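Local coordinates for protein chinitase A (Streptomyces coelicolor, PDB 3EBV) that is a putative secreted family 18 glycosidase that probably binds chitin and cleaves its chains internally, here as its TIM-barrel catalytic domain, at residues Gly75-Ile80 with Gly112-Asp117. Sequence-based numbering, arbitrary orientation.
Sequences GKKVII and GFDGVD
Asp114 OD2 accepts two N-H donors. One is Val78 N, which meets the anti lone pair of Asp114 OD2 at 2.9 Å in a fairly straight bond (166° at the hydrogen). The other is Gln72 NE2, from helix 61-73. Asp114 N donates to Val78 O at 2.8 Å, almost in line with the C=O. Asp114 holds both the N-H and the C=O of Val78, OD2 accepting as a strand carbonyl would, just before strand 115-120 begins. The Lys77 side chain crosses this carboxylate at about a right angle, with Lys77 CD 3.8 Å from Asp114 CG. Lys77 NZ stays beyond salt-bridge distance of Asp114 OD1.

A single parallel bridge, Ile80 with Val116, follows. Ile80 N bonds to Gly115 O at 3.1 Å, and Asp117 N to Ile80 O at 2.9 Å. Ile79 packs on the backbone of Gly115, its CB 3.4 Å from Gly115 O.

On the helix-facing side, one face of the Phe113 ring lies over Ile80 N. Phe113 CD2 meets Ile80 CB at 3.7 Å. Val78 CG1, anti to the backbone N (chi1 -177°), reaches Phe113 CD1 at 3.9 Å. Val107 and Met108 of helix 94-111 also touch Phe113. An alanine here would probably open a gap between Val78, Ile80 and that helix.

The contact joins two strands of a beta-alpha-beta crossover in the TIM barrel. Asp114 and Asp117 match the first two acidic positions of the family 18 DxxDxDxE motif. Asp117 turns its carboxylate away, to Tyr10, Ser81 and Thr147. These three hydroxyls and the backbone bond imply a carboxylate fixed in position inside the barrel.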
loop_
_atom_site.group_PDB
_atom_site.type_symbol
_atom_site.label_atom_id
_atom_site.label_comp_id
_atom_site.label_asym_id
_atom_site.label_seq_id
_atom_site.Cartn_x
_atom_site.Cartn_y
_atom_site.Cartn_z
ATOM N N GLY A 75 -2.194 15.412 -10.708
ATOM C CA GLY A 75 -3.068 15.098 -9.587
ATOM C C GLY A 75 -2.737 13.782 -8.870
ATOM O O GLY A 75 -3.490 13.380 -7.968
ATOM N N LYS A 76 -1.630 13.148 -9.239
ATOM C CA LYS A 76 -1.243 11.891 -8.568
ATOM C C LYS A 76 -0.448 12.193 -7.298
ATOM O O LYS A 76 0.059 13.318 -7.100
ATOM C CB LYS A 76 -0.434 10.949 -9.491
ATOM C CG LYS A 76 -0.859 10.846 -10.943
ATOM C CD LYS A 76 -2.270 10.454 -11.130
ATOM C CE LYS A 76 -2.556 10.266 -12.630
ATOM N NZ LYS A 76 -3.938 9.883 -12.746
ATOM N N LYS A 77 -0.317 11.190 -6.434
ATOM C CA LYS A 77 0.536 11.319 -5.253
ATOM C C LYS A 77 1.662 10.320 -5.416
ATOM O O LYS A 77 1.444 9.213 -5.942
ATOM C CB LYS A 77 -0.240 11.026 -3.937
ATOM C CG LYS A 77 -1.469 11.906 -3.706
ATOM C CD LYS A 77 -1.008 13.315 -3.375
ATOM C CE LYS A 77 -2.162 14.288 -3.223
ATOM N NZ LYS A 77 -1.665 15.641 -2.705
ATOM N N VAL A 78 2.864 10.688 -4.989
ATOM C CA VAL A 78 3.992 9.761 -5.044
ATOM C C VAL A 78 4.578 9.696 -3.653
ATOM O O VAL A 78 4.963 10.731 -3.104
ATOM C CB VAL A 78 5.095 10.214 -6.066
ATOM C CG1 VAL A 78 6.223 9.183 -6.165
ATOM C CG2 VAL A 78 4.467 10.459 -7.445
ATOM N N ILE A 79 4.632 8.505 -3.072
ATOM C CA ILE A 79 5.098 8.353 -1.702
ATOM C C ILE A 79 6.269 7.381 -1.649
ATOM O O ILE A 79 6.476 6.617 -2.597
ATOM C CB ILE A 79 3.921 7.880 -0.778
ATOM C CG1 ILE A 79 3.425 6.483 -1.209
ATOM C CG2 ILE A 79 2.799 8.940 -0.803
ATOM C CD1 ILE A 79 2.195 5.998 -0.377
ATOM N N ILE A 80 7.059 7.442 -0.577
ATOM C CA ILE A 80 8.167 6.504 -0.373
ATOM C C ILE A 80 7.732 5.338 0.506
ATOM O O ILE A 80 7.229 5.564 1.613
ATOM C CB ILE A 80 9.454 7.244 0.179
ATOM C CG1 ILE A 80 10.632 6.309 0.303
ATOM C CG2 ILE A 80 9.161 7.983 1.504
ATOM C CD1 ILE A 80 11.114 5.758 -1.050
ATOM N N GLY A 112 10.662 15.358 -3.147
ATOM C CA GLY A 112 9.329 15.881 -3.316
ATOM C C GLY A 112 8.194 14.878 -3.083
ATOM O O GLY A 112 7.095 15.077 -3.588
ATOM N N PHE A 113 8.439 13.848 -2.278
ATOM C CA PHE A 113 7.375 12.866 -2.036
ATOM C C PHE A 113 6.254 13.438 -1.180
ATOM O O PHE A 113 6.497 14.285 -0.293
ATOM C CB PHE A 113 7.946 11.635 -1.351
ATOM C CG PHE A 113 8.956 10.859 -2.188
ATOM C CD1 PHE A 113 8.727 10.601 -3.546
ATOM C CD2 PHE A 113 10.132 10.392 -1.602
ATOM C CE1 PHE A 113 9.688 9.875 -4.301
ATOM C CE2 PHE A 113 11.090 9.661 -2.317
ATOM C CZ PHE A 113 10.849 9.382 -3.675
ATOM N N ASP A 114 5.024 12.969 -1.438
ATOM C CA ASP A 114 3.841 13.416 -0.715
ATOM C C ASP A 114 3.647 12.771 0.656
ATOM O O ASP A 114 2.755 13.188 1.406
ATOM C CB ASP A 114 2.592 13.194 -1.564
ATOM C CG ASP A 114 2.659 13.963 -2.849
ATOM O OD1 ASP A 114 2.621 15.226 -2.751
ATOM O OD2 ASP A 114 2.809 13.347 -3.926
ATOM N N GLY A 115 4.458 11.768 0.977
ATOM C CA GLY A 115 4.246 11.016 2.216
ATOM C C GLY A 115 4.944 9.687 2.157
ATOM O O GLY A 115 5.921 9.503 1.394
ATOM N N VAL A 116 4.424 8.743 2.964
ATOM C CA VAL A 116 5.149 7.531 3.264
ATOM C C VAL A 116 4.155 6.360 3.263
ATOM O O VAL A 116 2.957 6.526 3.614
ATOM C CB VAL A 116 5.874 7.607 4.649
ATOM C CG1 VAL A 116 4.867 7.789 5.827
ATOM C CG2 VAL A 116 6.794 6.416 4.860
ATOM N N ASP A 117 4.683 5.182 2.881
ATOM C CA ASP A 117 3.935 3.906 3.003
ATOM C C ASP A 117 4.701 3.032 3.955
ATOM O O ASP A 117 5.929 2.874 3.852
ATOM C CB ASP A 117 3.865 3.211 1.636
ATOM C CG ASP A 117 3.306 1.774 1.724
ATOM O OD1 ASP A 117 2.112 1.637 2.158
ATOM O OD2 ASP A 117 4.040 0.803 1.392
#